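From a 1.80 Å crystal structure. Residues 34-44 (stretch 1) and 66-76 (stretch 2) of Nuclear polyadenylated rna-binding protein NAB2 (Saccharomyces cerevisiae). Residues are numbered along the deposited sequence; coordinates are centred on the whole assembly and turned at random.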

# COMPACT_ATOMS: atom_id res chain seq x y z
N TYR A 34 -8.12 0.01 -3.50
CA TYR A 34 -8.83 -0.85 -2.56
C TYR A 34 -8.11 -0.75 -1.21
O TYR A 34 -8.76 -0.62 -0.16
N ILE A 35 -6.79 -0.80 -1.24
CA ILE A 35 -6.00 -0.67 -0.01
C ILE A 35 -6.28 0.64 0.74
O ILE A 35 -6.56 0.64 1.94
N VAL A 36 -6.30 1.73 0.02
CA VAL A 36 -6.56 3.01 0.64
C VAL A 36 -7.98 3.12 1.15
O VAL A 36 -8.19 3.71 2.20
N LEU A 37 -8.95 2.53 0.46
CA LEU A 37 -10.31 2.45 0.96
C LEU A 37 -10.34 1.73 2.32
O LEU A 37 -11.07 2.19 3.24
N LEU A 38 -9.62 0.62 2.43
CA LEU A 38 -9.64 -0.19 3.66
C LEU A 38 -8.97 0.61 4.80
O LEU A 38 -9.47 0.64 5.90
N ILE A 39 -7.90 1.32 4.50
CA ILE A 39 -7.09 2.00 5.53
C ILE A 39 -7.78 3.24 5.99
O ILE A 39 -8.04 3.42 7.18
N VAL A 40 -8.19 4.08 5.04
CA VAL A 40 -8.84 5.31 5.40
C VAL A 40 -10.09 5.08 6.23
O VAL A 40 -10.46 5.93 7.04
N ASN A 41 -10.75 3.95 6.04
CA ASN A 41 -11.96 3.71 6.80
C ASN A 41 -11.78 3.04 8.15
O ASN A 41 -12.77 2.65 8.78
N GLY A 42 -10.55 2.90 8.61
CA GLY A 42 -10.33 2.39 9.97
C GLY A 42 -9.92 0.93 10.10
O GLY A 42 -10.05 0.35 11.18
N GLY A 43 -9.46 0.29 9.03
CA GLY A 43 -8.99 -1.10 9.18
C GLY A 43 -7.76 -1.28 10.08
O GLY A 43 -6.92 -0.38 10.17
N THR A 44 -7.64 -2.43 10.72
CA THR A 44 -6.41 -2.79 11.43
C THR A 44 -5.43 -3.36 10.40
O THR A 44 -5.82 -3.67 9.30
N ASN A 66 3.70 -6.73 3.91
CA ASN A 66 4.69 -5.70 3.66
C ASN A 66 4.08 -4.45 3.04
O ASN A 66 4.43 -3.33 3.45
N VAL A 67 3.22 -4.64 2.06
CA VAL A 67 2.59 -3.53 1.33
C VAL A 67 1.71 -2.78 2.31
O VAL A 67 1.77 -1.55 2.38
N VAL A 68 0.90 -3.52 3.06
CA VAL A 68 0.03 -2.88 4.06
C VAL A 68 0.82 -2.10 5.16
O VAL A 68 0.49 -0.94 5.53
N GLN A 69 1.83 -2.72 5.75
CA GLN A 69 2.75 -2.06 6.67
C GLN A 69 3.31 -0.77 6.10
O GLN A 69 3.33 0.28 6.73
N THR A 70 3.77 -0.81 4.85
CA THR A 70 4.33 0.37 4.23
C THR A 70 3.28 1.47 4.03
O THR A 70 3.56 2.65 4.29
N ALA A 71 2.07 1.07 3.70
CA ALA A 71 0.98 2.01 3.51
C ALA A 71 0.68 2.74 4.82
O ALA A 71 0.56 3.94 4.82
N PHE A 72 0.49 2.01 5.92
CA PHE A 72 0.13 2.69 7.15
C PHE A 72 1.27 3.59 7.59
O PHE A 72 1.11 4.69 8.11
N PHE A 73 2.48 3.09 7.44
CA PHE A 73 3.65 3.84 7.77
C PHE A 73 3.74 5.15 6.98
O PHE A 73 3.96 6.25 7.54
N ALA A 74 3.56 5.05 5.67
CA ALA A 74 3.58 6.20 4.77
C ALA A 74 2.50 7.24 5.13
O ALA A 74 2.80 8.43 5.15
N LEU A 75 1.30 6.77 5.47
CA LEU A 75 0.22 7.65 5.90
C LEU A 75 0.63 8.47 7.14
O LEU A 75 0.42 9.68 7.19
N GLU A 76 1.21 7.81 8.15
CA GLU A 76 1.63 8.47 9.35
C GLU A 76 2.68 9.50 9.02
O GLU A 76 2.60 10.65 9.44

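Two helices cross here at -59°, their axes 11.0 Å apart at closest approach, and the seam between them is almost wholly apolar: no hydrogen bond links the two stretches. The register is set by Ile35 opposite Val68 and Ile39 opposite Phe72, so stretch 1 meets its neighbour with two isoleucines one helical turn apart.

Both isoleucines point toward the other helix and share one conformation, chi1 m and chi2 t (-68°/176° for Ile35, -70°/172° for Ile39). This extended form carries CD1 out across the gap while CG2 remains on a separate branch to meet a second neighbour. In Ile35, CD1 lies 3.8 Å from Val67 CG1 and CG2 lies 4.3 Å from Ala71 CB. Ile39, the most heavily covered residue of the contact, touches more of its neighbour: its CD1 sits 3.4 Å from Ala71 CB, the shortest of the apolar side-chain contacts, and its CG2 comes within 3.8 Å of Phe72 CE1 and 3.7 Å of Leu75 CD2. Ala71 thus offers one small methyl to both isoleucines.

Val67 joins from the side, chi1 t, with CG1 as its contact atom. Leu75 points toward stretch 1 and adopts chi1 t, chi2 p, which brings CD2 against Ile39.

Phe72 shows how an aromatic can join from a sideways start. Its CA-to-CB bond points sideways, yet chi1 m (-87°) and chi2 of -82° bring the ring closer to stretch 1. One face receives Ile39 CG1 in a CH-pi contact, 4.0 Å from the ring centroid and 22° off the normal. At the ring edge, near its plane, Gly43 O stands 3.2 Å from Phe72 CZ, so the carbonyl meets the electropositive rim of the ring rather than its electron-rich face.

The backbone that presents this carbonyl turns after the helix. Gly42, at phi/psi 101/17, takes angles that would jam a CB against the preceding carbonyl, and Gly43 follows with its N bonded to Leu38 O at 3.1 Å. A CB on Gly43 would be crowded by that same Leu38 O.

Polar side chains stay out of the seam. Asn41, chi1 m, turns back along its own helix so that ND2 donates to Leu37 O at 2.9 Å, where the backbone bond from Asn41 N is weak. Thr70, also m, donates from OG1 to Asn66 O at 2.8 Å. Thr44 points away, and its p rotamer accompanies an N-cap whose partner lies elsewhere in the structure.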

# COMPACT_ATOMS: atom_id res chain seq x y z
CB TYR A 34 -8.82 -2.30 -3.00
CG TYR A 34 -9.94 -3.13 -2.44
CD1 TYR A 34 -11.13 -3.25 -3.09
CD2 TYR A 34 -9.82 -3.75 -1.22
CE1 TYR A 34 -12.18 -4.01 -2.55
CE2 TYR A 34 -10.85 -4.47 -0.68
CZ TYR A 34 -12.04 -4.60 -1.32
OH TYR A 34 -13.00 -5.36 -0.68
CB ILE A 35 -4.49 -0.89 -0.25
CG1 ILE A 35 -4.24 -2.36 -0.63
CG2 ILE A 35 -3.68 -0.40 0.99
CD1 ILE A 35 -2.77 -2.63 -1.00
CB VAL A 36 -6.19 4.11 -0.34
CG1 VAL A 36 -6.71 5.48 0.14
CG2 VAL A 36 -4.67 4.05 -0.57
CB LEU A 37 -11.21 1.68 -0.03
CG LEU A 37 -12.64 1.37 0.39
CD1 LEU A 37 -13.50 2.61 0.42
CD2 LEU A 37 -13.27 0.34 -0.54
CB LEU A 38 -8.91 -1.51 3.43
CG LEU A 38 -9.68 -2.49 2.53
CD1 LEU A 38 -8.80 -3.67 2.15
CD2 LEU A 38 -11.00 -2.87 3.21
CB ILE A 39 -5.67 2.34 5.07
CG1 ILE A 39 -4.87 1.04 4.93
CG2 ILE A 39 -5.04 3.37 6.04
CD1 ILE A 39 -3.49 1.20 4.29
CB VAL A 40 -9.22 6.07 4.13
CG1 VAL A 40 -10.43 6.95 4.41
CG2 VAL A 40 -7.99 6.83 3.67
CB ASN A 41 -12.98 3.00 5.93
CG ASN A 41 -13.67 3.96 5.00
OD1 ASN A 41 -14.53 4.74 5.42
ND2 ASN A 41 -13.26 3.96 3.73
CB THR A 44 -6.67 -3.79 12.49
OG1 THR A 44 -7.26 -4.95 11.89
CG2 THR A 44 -7.58 -3.24 13.62
CB ASN A 66 5.76 -6.23 2.75
CG ASN A 66 6.85 -5.20 2.50
OD1 ASN A 66 7.19 -4.87 1.36
ND2 ASN A 66 7.42 -4.68 3.60
CB VAL A 67 1.76 -3.98 0.15
CG1 VAL A 67 0.96 -2.76 -0.45
CG2 VAL A 67 2.68 -4.67 -0.90
CB VAL A 68 -1.01 -3.90 4.62
CG1 VAL A 68 -1.75 -3.27 5.78
CG2 VAL A 68 -1.98 -4.39 3.48
CB GLN A 69 3.87 -3.06 7.04
CG GLN A 69 3.36 -4.15 7.93
CD GLN A 69 4.44 -5.17 8.27
OE1 GLN A 69 5.55 -5.07 7.75
NE2 GLN A 69 4.10 -6.14 9.10
CB THR A 70 4.86 0.02 2.84
OG1 THR A 70 5.89 -0.95 3.00
CG2 THR A 70 5.37 1.26 2.07
CB ALA A 71 -0.29 1.29 3.05
CB PHE A 72 -0.17 1.69 8.26
CG PHE A 72 -1.59 1.18 8.31
CD1 PHE A 72 -2.60 1.90 8.93
CD2 PHE A 72 -1.88 -0.09 7.86
CE1 PHE A 72 -3.90 1.38 9.01
CE2 PHE A 72 -3.17 -0.62 7.96
CZ PHE A 72 -4.18 0.12 8.55
CB PHE A 73 4.89 2.95 7.60
CG PHE A 73 6.07 3.40 8.39
CD1 PHE A 73 6.39 2.88 9.65
CD2 PHE A 73 6.87 4.40 7.87
CE1 PHE A 73 7.51 3.32 10.34
CE2 PHE A 73 8.00 4.86 8.56
CZ PHE A 73 8.31 4.30 9.79
CB ALA A 74 3.41 5.74 3.34
CB LEU A 75 -1.05 6.81 6.16
CG LEU A 75 -2.29 7.57 6.64
CD1 LEU A 75 -2.67 8.71 5.66
CD2 LEU A 75 -3.46 6.58 6.89
CB GLU A 76 2.19 7.46 10.36
CG GLU A 76 2.64 8.10 11.65
CD GLU A 76 1.57 8.94 12.33
OE1 GLU A 76 0.37 8.58 12.30
OE2 GLU A 76 1.95 9.94 12.97